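Local coordinates for cytoplasmic protein (Cryptococcus neoformans var. grubii serotype A, PDB 7LPO), which probably hydrolyses the glucosidic bond of steryl beta-glucosides, acting as a sterylglucosidase of glycoside hydrolase family 5, at residues Y116-M121 with A248-E253; L99-T104 with I125-K130; K130-G135 with A255-D260; D242-L247 with L410-R415. All coordinates share one frame; numbering follows the deposited sequence.

Contact 1: residues Y116-M121 with A248-E253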
loop_
_atom_site.group_PDB
_atom_site.type_symbol
_atom_site.label_atom_id
_atom_site.label_comp_id
_atom_site.label_asym_id
_atom_site.label_seq_id
_atom_site.Cartn_x
_atom_site.Cartn_y
_atom_site.Cartn_z
ATOM N N TYR A 116 16.738 -6.177 17.966
ATOM C CA TYR A 116 16.165 -6.610 16.704
ATOM C C TYR A 116 15.804 -8.091 16.748
ATOM O O TYR A 116 16.577 -8.922 17.238
ATOM C CB TYR A 116 17.142 -6.331 15.556
ATOM C CG TYR A 116 17.527 -4.873 15.427
ATOM C CD1 TYR A 116 16.590 -3.917 15.056
ATOM C CD2 TYR A 116 18.827 -4.453 15.680
ATOM C CE1 TYR A 116 16.936 -2.581 14.940
ATOM C CE2 TYR A 116 19.182 -3.125 15.575
ATOM C CZ TYR A 116 18.232 -2.193 15.199
ATOM O OH TYR A 116 18.588 -0.875 15.097
ATOM N N ASP A 117 14.621 -8.416 16.214
ATOM C CA ASP A 117 14.136 -9.797 16.143
ATOM C C ASP A 117 14.821 -10.475 14.960
ATOM O O ASP A 117 14.299 -10.530 13.841
ATOM C CB ASP A 117 12.617 -9.834 16.013
ATOM C CG ASP A 117 12.041 -11.220 16.282
ATOM O OD1 ASP A 117 12.764 -12.217 16.085
ATOM O OD2 ASP A 117 10.860 -11.319 16.668
ATOM N N TYR A 118 16.025 -10.994 15.220
ATOM C CA TYR A 118 16.790 -11.651 14.168
ATOM C C TYR A 118 16.107 -12.917 13.683
ATOM O O TYR A 118 16.261 -13.291 12.517
ATOM C CB TYR A 118 18.198 -11.947 14.675
ATOM C CG TYR A 118 19.003 -10.686 14.812
ATOM C CD1 TYR A 118 19.418 -10.001 13.690
ATOM C CD2 TYR A 118 19.325 -10.164 16.058
ATOM C CE1 TYR A 118 20.149 -8.835 13.789
ATOM C CE2 TYR A 118 20.057 -8.982 16.167
ATOM C CZ TYR A 118 20.463 -8.333 15.021
ATOM O OH TYR A 118 21.185 -7.174 15.084
ATOM N N ALA A 119 15.320 -13.564 14.541
ATOM C CA ALA A 119 14.617 -14.763 14.114
ATOM C C ALA A 119 13.554 -14.434 13.079
ATOM O O ALA A 119 13.381 -15.175 12.105
ATOM C CB ALA A 119 13.997 -15.463 15.322
ATOM N N TYR A 120 12.825 -13.332 13.263
ATOM C CA TYR A 120 11.824 -12.975 12.260
ATOM C C TYR A 120 12.497 -12.581 10.966
ATOM O O TYR A 120 11.994 -12.889 9.867
ATOM C CB TYR A 120 10.934 -11.843 12.764
ATOM C CG TYR A 120 9.763 -11.616 11.840
ATOM C CD1 TYR A 120 8.820 -12.610 11.642
ATOM C CD2 TYR A 120 9.621 -10.425 11.132
ATOM C CE1 TYR A 120 7.749 -12.424 10.781
ATOM C CE2 TYR A 120 8.548 -10.225 10.276
ATOM C CZ TYR A 120 7.620 -11.230 10.103
ATOM O OH TYR A 120 6.553 -11.058 9.255
ATOM N N MET A 121 13.631 -11.898 11.045
ATOM C CA MET A 121 14.449 -11.599 9.886
ATOM C C MET A 121 14.764 -12.881 9.063
ATOM O O MET A 121 14.630 -12.888 7.862
ATOM C CB MET A 121 15.765 -10.987 10.302
ATOM C CG MET A 121 15.674 -9.654 10.962
ATOM S SD MET A 121 17.139 -8.682 10.778
ATOM C CE MET A 121 16.735 -7.150 11.463
ATOM N N ALA A 248 17.765 -5.465 5.576
ATOM C CA ALA A 248 18.510 -5.441 4.318
ATOM C C ALA A 248 19.897 -6.042 4.492
ATOM O O ALA A 248 20.328 -6.883 3.695
ATOM C CB ALA A 248 18.619 -4.011 3.790
ATOM N N LYS A 249 20.624 -5.594 5.516
ATOM C CA LYS A 249 21.930 -6.168 5.815
ATOM C C LYS A 249 21.841 -7.675 6.007
ATOM O O LYS A 249 22.687 -8.424 5.507
ATOM C CB LYS A 249 22.503 -5.508 7.067
ATOM C CG LYS A 249 23.814 -6.094 7.545
ATOM C CD LYS A 249 24.600 -5.058 8.346
ATOM C CE LYS A 249 24.781 -5.501 9.777
ATOM N NZ LYS A 249 25.673 -6.688 9.837
ATOM N N ARG A 250 20.828 -8.136 6.741
ATOM C CA ARG A 250 20.681 -9.566 6.984
ATOM C C ARG A 250 20.518 -10.328 5.677
ATOM O O ARG A 250 21.147 -11.372 5.473
ATOM C CB ARG A 250 19.484 -9.823 7.896
ATOM C CG ARG A 250 19.379 -11.247 8.388
ATOM C CD ARG A 250 20.182 -11.410 9.653
ATOM N NE ARG A 250 19.982 -12.707 10.294
ATOM C CZ ARG A 250 20.539 -13.043 11.454
ATOM N NH1 ARG A 250 21.311 -12.170 12.089
ATOM N NH2 ARG A 250 20.322 -14.239 11.983
ATOM N N ILE A 251 19.651 -9.834 4.790
ATOM C CA ILE A 251 19.471 -10.476 3.494
ATOM C C ILE A 251 20.775 -10.453 2.716
ATOM O O ILE A 251 21.157 -11.445 2.084
ATOM C CB ILE A 251 18.344 -9.784 2.703
ATOM C CG1 ILE A 251 16.985 -10.040 3.340
ATOM C CG2 ILE A 251 18.346 -10.251 1.265
ATOM C CD1 ILE A 251 15.913 -9.074 2.845
ATOM N N ALA A 252 21.478 -9.318 2.744
ATOM C CA ALA A 252 22.699 -9.190 1.957
ATOM C C ALA A 252 23.793 -10.131 2.455
ATOM O O ALA A 252 24.581 -10.651 1.655
ATOM C CB ALA A 252 23.186 -7.739 1.981
ATOM N N GLU A 253 23.860 -10.366 3.765
ATOM C CA GLU A 253 24.949 -11.153 4.328
ATOM C C GLU A 253 24.630 -12.632 4.426
ATOM O O GLU A 253 25.540 -13.456 4.292
ATOM C CB GLU A 253 25.321 -10.635 5.720
ATOM C CG GLU A 253 25.924 -9.252 5.710
ATOM C CD GLU A 253 26.273 -8.759 7.089
ATOM O OE1 GLU A 253 25.907 -9.424 8.084
ATOM O OE2 GLU A 253 26.915 -7.696 7.180
#
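In the helical layer around the TIM barrel, Y118 and M121 at the start of helix 118-133 meet R250 of helix 232-254, a worked example of how one long arginine can span the seam between two helices. The M121 side chain packs against the root of the arginine, with SD 3.9 Å from R250 CB and M121 CB 4.1 Å from R250 CG. Beyond that point the arginine turns: its CG stands anti to the backbone N, and the bend at chi2 (88°) sends the guanidinium along the seam toward Y118. There R250 NH1 comes within 3.3 Å of Y118 CD1. The ring and guanidinium planes lie 30° apart, and NH1 approaches the ring obliquely, while Y118 CB sits over one face of the guanidinium near its rim. R250 NE makes a salt bridge to D122, one helical residue beyond M121, which would fix the direction of the group. The turn carrying these residues is anchored by D117 at the N-cap position: Y120 N donates to D117 OD1 over 3.0 Å, meeting the oxygen from above the carboxylate plane, and D117 OD2 accepts from H110. A capped helix start laid against the neighbouring helix, with aliphatic packing inside and an ion pair at the margin, is an arrangement that fits the outer shell of a (beta/alpha)8 barrel.

Contact 2: residues L99-T104 with I125-K130; sequences LRYVFT and IAVLRK
Y101 reaches from strand 98-104 into helix 118-133 and touches V127 and L128, illustrating how one large side chain, among several, joins a barrel strand to its covering helix. The nearest approach is edge-on: V127 CG1 lies close to the ring plane, 3.6 Å from Y101 CE2. Past the ring, Y101 OH lies 4.2 Å from V127 CB. L128 arrives obliquely on the same flank of the tyrosine, its CD2 4.2 Å from Y101 CD2. The carbon contacts are apolar packing, and buried.

Torsions explain the reach. Y101 holds CG anti to its N (chi1 -173°), which drives the ring outward from the strand across a backbone separation of 8.8 Å between Y101 CA and L128 CA. V127 likewise places CG1 anti to its N, and this is the methyl that meets the ring.

A second shell holds the tyrosine in position. Y123 and I124, one turn earlier on the same helix, touch it, as do P76 from a loop and M140 from strand 137-143. The next residue back, R100, leaves the strand in the other direction, into the barrel, where it forms salt bridges with D267 and E521. Around this core, L99 packs on C131 toward the end of helix 118-133 and F103 packs on I124, nearer the middle of the helix; F103 also reaches L247 of helix 232-254, and L128 packs against I251 of that helix, so the strand lies beneath the groove between two adjacent helices.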
loop_
_atom_site.group_PDB
_atom_site.type_symbol
_atom_site.label_atom_id
_atom_site.label_comp_id
_atom_site.label_asym_id
_atom_site.label_seq_id
_atom_site.Cartn_x
_atom_site.Cartn_y
_atom_site.Cartn_z
ATOM N N LEU A 99 5.591 -9.759 -6.233
ATOM C CA LEU A 99 5.080 -9.728 -4.872
ATOM C C LEU A 99 5.621 -8.474 -4.212
ATOM O O LEU A 99 6.825 -8.222 -4.280
ATOM C CB LEU A 99 5.505 -10.962 -4.070
ATOM C CG LEU A 99 5.056 -12.323 -4.588
ATOM C CD1 LEU A 99 5.810 -13.411 -3.847
ATOM C CD2 LEU A 99 3.565 -12.501 -4.440
ATOM N N ARG A 100 4.731 -7.673 -3.626
ATOM C CA ARG A 100 5.117 -6.590 -2.732
ATOM C C ARG A 100 5.085 -7.180 -1.330
ATOM O O ARG A 100 4.018 -7.564 -0.838
ATOM C CB ARG A 100 4.175 -5.401 -2.872
ATOM C CG ARG A 100 4.572 -4.207 -2.013
ATOM C CD ARG A 100 3.861 -2.979 -2.501
ATOM N NE ARG A 100 4.092 -1.798 -1.678
ATOM C CZ ARG A 100 3.254 -1.357 -0.746
ATOM N NH1 ARG A 100 2.125 -2.013 -0.479
ATOM N NH2 ARG A 100 3.545 -0.251 -0.080
ATOM N N TYR A 101 6.257 -7.310 -0.711
ATOM C CA TYR A 101 6.382 -8.075 0.522
ATOM C C TYR A 101 6.230 -7.156 1.727
ATOM O O TYR A 101 7.032 -6.241 1.920
ATOM C CB TYR A 101 7.719 -8.814 0.581
ATOM C CG TYR A 101 7.765 -9.730 1.773
ATOM C CD1 TYR A 101 8.131 -9.251 3.026
ATOM C CD2 TYR A 101 7.383 -11.065 1.664
ATOM C CE1 TYR A 101 8.141 -10.085 4.136
ATOM C CE2 TYR A 101 7.396 -11.906 2.772
ATOM C CZ TYR A 101 7.779 -11.407 4.001
ATOM O OH TYR A 101 7.781 -12.233 5.106
ATOM N N VAL A 102 5.236 -7.442 2.556
ATOM C CA VAL A 102 4.850 -6.576 3.664
ATOM C C VAL A 102 5.553 -7.024 4.942
ATOM O O VAL A 102 5.465 -8.192 5.332
ATOM C CB VAL A 102 3.323 -6.592 3.851
ATOM C CG1 VAL A 102 2.922 -5.776 5.062
ATOM C CG2 VAL A 102 2.615 -6.090 2.602
ATOM N N PHE A 103 6.248 -6.089 5.594
ATOM C CA PHE A 103 6.787 -6.292 6.931
ATOM C C PHE A 103 6.620 -4.995 7.710
ATOM O O PHE A 103 6.501 -3.912 7.135
ATOM C CB PHE A 103 8.263 -6.730 6.911
ATOM C CG PHE A 103 9.205 -5.667 6.445
ATOM C CD1 PHE A 103 9.436 -5.476 5.092
ATOM C CD2 PHE A 103 9.853 -4.855 7.349
ATOM C CE1 PHE A 103 10.294 -4.497 4.647
ATOM C CE2 PHE A 103 10.720 -3.871 6.914
ATOM C CZ PHE A 103 10.942 -3.692 5.560
ATOM N N THR A 104 6.593 -5.101 9.033
ATOM C CA THR A 104 6.415 -3.923 9.864
ATOM C C THR A 104 7.638 -3.693 10.736
ATOM O O THR A 104 8.353 -4.626 11.109
ATOM C CB THR A 104 5.168 -4.025 10.749
ATOM O OG1 THR A 104 5.324 -5.107 11.678
ATOM C CG2 THR A 104 3.927 -4.236 9.862
ATOM N N ILE A 125 13.623 -14.220 5.281
ATOM C CA ILE A 125 14.568 -14.733 4.293
ATOM C C ILE A 125 14.108 -16.085 3.768
ATOM O O ILE A 125 14.179 -16.355 2.565
ATOM C CB ILE A 125 15.981 -14.806 4.903
ATOM C CG1 ILE A 125 16.609 -13.412 4.884
ATOM C CG2 ILE A 125 16.834 -15.826 4.169
ATOM C CD1 ILE A 125 17.798 -13.258 5.807
ATOM N N ALA A 126 13.634 -16.954 4.662
ATOM C CA ALA A 126 13.117 -18.251 4.240
ATOM C C ALA A 126 11.918 -18.089 3.317
ATOM O O ALA A 126 11.796 -18.799 2.314
ATOM C CB ALA A 126 12.731 -19.083 5.467
ATOM N N VAL A 127 11.008 -17.172 3.648
ATOM C CA VAL A 127 9.882 -16.894 2.758
ATOM C C VAL A 127 10.382 -16.385 1.414
ATOM O O VAL A 127 9.928 -16.826 0.356
ATOM C CB VAL A 127 8.913 -15.891 3.408
ATOM C CG1 VAL A 127 7.823 -15.482 2.416
ATOM C CG2 VAL A 127 8.311 -16.481 4.668
ATOM N N LEU A 128 11.346 -15.464 1.432
ATOM C CA LEU A 128 11.876 -14.947 0.174
ATOM C C LEU A 128 12.503 -16.058 -0.663
ATOM O O LEU A 128 12.390 -16.054 -1.892
ATOM C CB LEU A 128 12.892 -13.841 0.450
ATOM C CG LEU A 128 12.290 -12.598 1.096
ATOM C CD1 LEU A 128 13.367 -11.578 1.441
ATOM C CD2 LEU A 128 11.217 -11.982 0.177
ATOM N N ARG A 129 13.147 -17.029 -0.018
ATOM C CA ARG A 129 13.752 -18.124 -0.770
ATOM C C ARG A 129 12.701 -18.928 -1.528
ATOM O O ARG A 129 12.915 -19.303 -2.687
ATOM C CB ARG A 129 14.543 -19.033 0.170
ATOM C CG ARG A 129 15.890 -18.457 0.576
ATOM C CD ARG A 129 16.882 -19.560 0.900
ATOM N NE ARG A 129 17.811 -19.166 1.953
ATOM C CZ ARG A 129 18.933 -18.486 1.746
ATOM N NH1 ARG A 129 19.276 -18.116 0.512
ATOM N NH2 ARG A 129 19.717 -18.179 2.776
ATOM N N LYS A 130 11.562 -19.211 -0.890
ATOM C CA LYS A 130 10.492 -19.924 -1.583
ATOM C C LYS A 130 9.903 -19.086 -2.712
ATOM O O LYS A 130 9.581 -19.618 -3.782
ATOM C CB LYS A 130 9.398 -20.330 -0.598
ATOM C CG LYS A 130 9.753 -21.551 0.227
ATOM C CD LYS A 130 8.543 -22.115 0.955
ATOM C CE LYS A 130 8.742 -23.586 1.298
ATOM N NZ LYS A 130 8.932 -24.430 0.080
#

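Contact 3: residues K130-G135 with A255-D260; sequences KCKEWG and AGDLLD
K132, at the end of helix 118-133, reaches across to D257 and L258 in the 3-10 turn that follows helix 232-254, and the contact grades from apolar packing to a loose ionic margin. On the packed side, L258 CD2 lies 4.0 Å from K132 CD, so the leucine methyl packs beside the lysine's aliphatic chain. L258 itself is buried and also touches L128 and R129, one turn before K132 on helix 118-133. On the outer side, K132 NZ is 3.3 Å from D257 OD2, a weak hydrogen bond within a salt bridge. The lysine can span the gap because its chain is extended throughout, with CG anti to the backbone N (chi1 -176°). Its CE passes 3.8 Å from D257 O on the way. D257 is exposed, and its other oxygen, OD1, pairs with R129, so the aspartate is shared between two basic residues of one helix. Just beyond K132 the helix closes in a Schellman motif, G135 N donating to K132 O over 2.9 Å, with the positive phi of G135 turning the chain. The contact thus joins the last turn of helix 118-133 to the 3-10 turn and loop after helix 232-254, where the first chain leads into strand 137-143 and the second toward strand 263-267.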
loop_
_atom_site.group_PDB
_atom_site.type_symbol
_atom_site.label_atom_id
_atom_site.label_comp_id
_atom_site.label_asym_id
_atom_site.label_seq_id
_atom_site.Cartn_x
_atom_site.Cartn_y
_atom_site.Cartn_z
ATOM N N LYS A 130 11.562 -19.211 -0.890
ATOM C CA LYS A 130 10.492 -19.924 -1.583
ATOM C C LYS A 130 9.903 -19.086 -2.712
ATOM O O LYS A 130 9.581 -19.618 -3.782
ATOM C CB LYS A 130 9.398 -20.330 -0.598
ATOM C CG LYS A 130 9.753 -21.551 0.227
ATOM C CD LYS A 130 8.543 -22.115 0.955
ATOM C CE LYS A 130 8.742 -23.586 1.298
ATOM N NZ LYS A 130 8.932 -24.430 0.080
ATOM N N CYS A 131 9.741 -17.776 -2.501
ATOM C CA CYS A 131 9.306 -16.917 -3.602
ATOM C C CYS A 131 10.254 -17.038 -4.788
ATOM O O CYS A 131 9.818 -17.082 -5.943
ATOM C CB CYS A 131 9.214 -15.464 -3.144
ATOM S SG CYS A 131 8.015 -15.204 -1.809
ATOM N N LYS A 132 11.558 -17.107 -4.520
ATOM C CA LYS A 132 12.527 -17.228 -5.605
ATOM C C LYS A 132 12.395 -18.568 -6.317
ATOM O O LYS A 132 12.461 -18.632 -7.549
ATOM C CB LYS A 132 13.940 -17.048 -5.057
ATOM C CG LYS A 132 15.035 -17.050 -6.109
ATOM C CD LYS A 132 16.402 -17.005 -5.442
ATOM C CE LYS A 132 17.516 -17.201 -6.455
ATOM N NZ LYS A 132 18.709 -17.819 -5.805
ATOM N N GLU A 133 12.206 -19.647 -5.557
ATOM C CA GLU A 133 12.022 -20.957 -6.168
ATOM C C GLU A 133 10.835 -20.956 -7.122
ATOM O O GLU A 133 10.864 -21.626 -8.159
ATOM C CB GLU A 133 11.830 -22.022 -5.087
ATOM C CG GLU A 133 13.115 -22.474 -4.422
ATOM C CD GLU A 133 12.874 -23.099 -3.058
ATOM O OE1 GLU A 133 13.638 -22.786 -2.113
ATOM O OE2 GLU A 133 11.918 -23.898 -2.928
ATOM N N TRP A 134 9.784 -20.213 -6.792
ATOM C CA TRP A 134 8.604 -20.141 -7.644
ATOM C C TRP A 134 8.706 -19.078 -8.729
ATOM O O TRP A 134 7.746 -18.884 -9.477
ATOM C CB TRP A 134 7.362 -19.884 -6.792
ATOM C CG TRP A 134 6.882 -21.107 -6.092
ATOM C CD1 TRP A 134 7.163 -21.477 -4.815
ATOM C CD2 TRP A 134 6.034 -22.130 -6.631
ATOM N NE1 TRP A 134 6.548 -22.673 -4.522
ATOM C CE2 TRP A 134 5.841 -23.087 -5.619
ATOM C CE3 TRP A 134 5.414 -22.324 -7.867
ATOM C CZ2 TRP A 134 5.066 -24.227 -5.808
ATOM C CZ3 TRP A 134 4.639 -23.449 -8.050
ATOM C CH2 TRP A 134 4.473 -24.388 -7.028
ATOM N N GLY A 135 9.828 -18.377 -8.828
ATOM C CA GLY A 135 10.045 -17.459 -9.924
ATOM C C GLY A 135 9.482 -16.070 -9.749
ATOM O O GLY A 135 9.265 -15.381 -10.751
ATOM N N ALA A 255 21.814 -14.216 2.726
ATOM C CA ALA A 255 21.113 -14.750 1.565
ATOM C C ALA A 255 21.328 -13.816 0.378
ATOM O O ALA A 255 20.391 -13.331 -0.248
ATOM C CB ALA A 255 19.629 -14.938 1.873
ATOM N N GLY A 256 22.592 -13.545 0.056
ATOM C CA GLY A 256 22.901 -12.574 -0.985
ATOM C C GLY A 256 22.379 -12.959 -2.348
ATOM O O GLY A 256 22.206 -12.085 -3.213
ATOM N N ASP A 257 22.139 -14.249 -2.576
ATOM C CA ASP A 257 21.612 -14.769 -3.824
ATOM C C ASP A 257 20.200 -14.280 -4.118
ATOM O O ASP A 257 19.763 -14.352 -5.267
ATOM C CB ASP A 257 21.582 -16.284 -3.774
ATOM C CG ASP A 257 20.829 -16.801 -2.537
ATOM O OD1 ASP A 257 21.436 -16.866 -1.435
ATOM O OD2 ASP A 257 19.623 -17.132 -2.661
ATOM N N LEU A 258 19.502 -13.765 -3.106
ATOM C CA LEU A 258 18.161 -13.239 -3.330
ATOM C C LEU A 258 18.203 -11.887 -4.024
ATOM O O LEU A 258 17.239 -11.504 -4.694
ATOM C CB LEU A 258 17.427 -13.101 -1.998
ATOM C CG LEU A 258 17.152 -14.353 -1.166
ATOM C CD1 LEU A 258 16.619 -13.942 0.194
ATOM C CD2 LEU A 258 16.186 -15.257 -1.874
ATOM N N LEU A 259 19.289 -11.144 -3.860
ATOM C CA LEU A 259 19.304 -9.765 -4.317
ATOM C C LEU A 259 19.294 -9.705 -5.837
ATOM O O LEU A 259 20.001 -10.463 -6.506
ATOM C CB LEU A 259 20.524 -9.043 -3.768
ATOM C CG LEU A 259 20.572 -8.827 -2.257
ATOM C CD1 LEU A 259 21.824 -8.021 -1.914
ATOM C CD2 LEU A 259 19.344 -8.133 -1.726
ATOM N N ASP A 260 18.443 -8.823 -6.376
ATOM C CA ASP A 260 18.385 -8.504 -7.801
ATOM C C ASP A 260 17.731 -9.596 -8.642
ATOM O O ASP A 260 16.931 -9.291 -9.533
ATOM C CB ASP A 260 19.795 -8.189 -8.315
ATOM C CG ASP A 260 20.445 -7.051 -7.543
ATOM O OD1 ASP A 260 19.725 -6.072 -7.235
ATOM O OD2 ASP A 260 21.658 -7.136 -7.226
#

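Contact 4: residues D242-L247 with L410-R415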
loop_
_atom_site.group_PDB
_atom_site.type_symbol
_atom_site.label_atom_id
_atom_site.label_comp_id
_atom_site.label_asym_id
_atom_site.label_seq_id
_atom_site.Cartn_x
_atom_site.Cartn_y
_atom_site.Cartn_z
ATOM N N ASP A 242 17.387 2.294 10.854
ATOM C CA ASP A 242 18.275 1.238 11.339
ATOM C C ASP A 242 17.590 -0.121 11.290
ATOM O O ASP A 242 18.217 -1.127 10.947
ATOM C CB ASP A 242 18.725 1.529 12.773
ATOM C CG ASP A 242 19.857 2.541 12.848
ATOM O OD1 ASP A 242 20.270 3.065 11.787
ATOM O OD2 ASP A 242 20.324 2.824 13.983
ATOM N N ALA A 243 16.312 -0.181 11.663
ATOM C CA ALA A 243 15.634 -1.470 11.700
ATOM C C ALA A 243 15.485 -2.041 10.299
ATOM O O ALA A 243 15.812 -3.209 10.061
ATOM C CB ALA A 243 14.276 -1.340 12.377
ATOM N N VAL A 244 14.985 -1.235 9.358
ATOM C CA VAL A 244 14.928 -1.686 7.969
ATOM C C VAL A 244 16.329 -2.014 7.475
ATOM O O VAL A 244 16.550 -3.028 6.805
ATOM C CB VAL A 244 14.244 -0.631 7.078
ATOM C CG1 VAL A 244 14.215 -1.104 5.606
ATOM C CG2 VAL A 244 12.843 -0.345 7.585
ATOM N N GLY A 245 17.304 -1.177 7.830
ATOM C CA GLY A 245 18.667 -1.421 7.398
ATOM C C GLY A 245 19.217 -2.740 7.897
ATOM O O GLY A 245 20.024 -3.373 7.216
ATOM N N GLU A 246 18.783 -3.180 9.076
ATOM C CA GLU A 246 19.247 -4.461 9.600
ATOM C C GLU A 246 18.637 -5.629 8.836
ATOM O O GLU A 246 19.290 -6.663 8.645
ATOM C CB GLU A 246 18.912 -4.568 11.086
ATOM C CG GLU A 246 19.785 -3.729 11.983
ATOM C CD GLU A 246 21.184 -4.290 12.127
ATOM O OE1 GLU A 246 21.341 -5.529 12.165
ATOM O OE2 GLU A 246 22.130 -3.485 12.200
ATOM N N LEU A 247 17.382 -5.498 8.401
ATOM C CA LEU A 247 16.798 -6.529 7.548
ATOM C C LEU A 247 17.553 -6.616 6.229
ATOM O O LEU A 247 17.956 -7.705 5.802
ATOM C CB LEU A 247 15.317 -6.237 7.310
ATOM C CG LEU A 247 14.560 -7.140 6.344
ATOM C CD1 LEU A 247 14.720 -8.589 6.768
ATOM C CD2 LEU A 247 13.084 -6.743 6.289
ATOM N N LEU A 410 16.021 10.744 1.443
ATOM C CA LEU A 410 17.450 10.695 1.156
ATOM C C LEU A 410 18.164 9.784 2.143
ATOM O O LEU A 410 18.933 8.902 1.740
ATOM C CB LEU A 410 18.057 12.093 1.189
ATOM C CG LEU A 410 17.460 13.102 0.204
ATOM C CD1 LEU A 410 18.004 14.507 0.554
ATOM C CD2 LEU A 410 17.754 12.773 -1.244
ATOM N N ALA A 411 17.906 9.982 3.445
ATOM C CA ALA A 411 18.507 9.148 4.484
ATOM C C ALA A 411 18.111 7.686 4.324
ATOM O O ALA A 411 18.956 6.786 4.414
ATOM C CB ALA A 411 18.099 9.652 5.872
ATOM N N TYR A 412 16.820 7.426 4.111
ATOM C CA TYR A 412 16.358 6.050 3.945
ATOM C C TYR A 412 17.017 5.399 2.737
ATOM O O TYR A 412 17.588 4.308 2.838
ATOM C CB TYR A 412 14.831 6.023 3.810
ATOM C CG TYR A 412 14.265 4.659 3.480
ATOM C CD1 TYR A 412 14.069 3.717 4.472
ATOM C CD2 TYR A 412 13.935 4.308 2.169
ATOM C CE1 TYR A 412 13.558 2.468 4.188
ATOM C CE2 TYR A 412 13.424 3.044 1.876
ATOM C CZ TYR A 412 13.241 2.132 2.898
ATOM O OH TYR A 412 12.727 0.878 2.647
ATOM N N SER A 413 16.958 6.065 1.579
ATOM C CA SER A 413 17.425 5.444 0.344
ATOM C C SER A 413 18.930 5.179 0.384
ATOM O O SER A 413 19.399 4.165 -0.145
ATOM C CB SER A 413 17.048 6.319 -0.855
ATOM O OG SER A 413 17.695 7.576 -0.821
ATOM N N SER A 414 19.700 6.063 1.020
ATOM C CA SER A 414 21.134 5.819 1.150
ATOM C C SER A 414 21.411 4.552 1.948
ATOM O O SER A 414 22.320 3.784 1.616
ATOM C CB SER A 414 21.822 7.008 1.815
ATOM O OG SER A 414 21.675 8.166 1.028
ATOM N N ARG A 415 20.648 4.323 3.017
ATOM C CA ARG A 415 20.864 3.121 3.811
ATOM C C ARG A 415 20.538 1.874 3.008
ATOM O O ARG A 415 21.259 0.874 3.088
ATOM C CB ARG A 415 20.024 3.148 5.093
ATOM C CG ARG A 415 20.254 1.922 5.990
ATOM C CD ARG A 415 21.685 1.909 6.550
ATOM N NE ARG A 415 21.973 3.219 7.126
ATOM C CZ ARG A 415 21.667 3.568 8.373
ATOM N NH1 ARG A 415 21.103 2.682 9.191
ATOM N NH2 ARG A 415 21.934 4.797 8.800
HETATM O O HOH W 1 20.270 5.696 11.005
#
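R415 of helix 400-419 lies against D242 and G245 of helix 232-254, and tracing it outward shows how one side chain can serve both packing and charge. From CB, which points at the opposing helix, the chain passes to CG, 4.0 Å from G245 CA; with no side chain on the glycine, the arginine runs directly over the backbone, and the CA atoms of G245 and R415 approach to 6.2 Å. Bends at chi2 (66°) and chi3 then fold the chain back along the helix toward D242. At the tip, NH1 donates to D242 OD1 over 2.8 Å in a nearly straight bond (167°), forming a salt bridge. The oxygen lies in the guanidinium plane and is met on its anti side. A water closes the arrangement, accepting from R415 NH2 at 2.9 Å and donating to D242 OD1 at 2.7 Å, so OD1 is gripped twice. Deeper in the interface V244 CG1 sits 3.9 Å from Y412 CE1, and the tyrosine OH makes a weak hydrogen bond to the D267 carbonyl of the barrel wall. The segments run nearly parallel, 18° apart with axes 10.0 Å from each other. Helix 232-254 turns this face to helix 400-419, while A243 touches W105 and E109 of helix 105-109, and Y116 reaches D242 and E246.

Helices 118-133 and 232-254 tie the set together: contacts 1, 2 and 3 use the first, while contacts 1 and 4 use the second. Contacts 1 and 2, with centres about 12 Å apart, join where I125 packs on R250 and I251. Contacts 2 and 3 lie about 10 Å apart, share K130, and are linked by the R129-D257 salt bridge. The methyl of M121 in contact 1 reaches E246 in contact 4, whereas contacts 3 and 4 do not touch, their nearest atoms being about 8 Å apart. Together they join a barrel strand to its outer helices and the helices to one another; F103 of contact 2 also meets L247 and V244 of contact 4, while R100 instead faces the barrel interior.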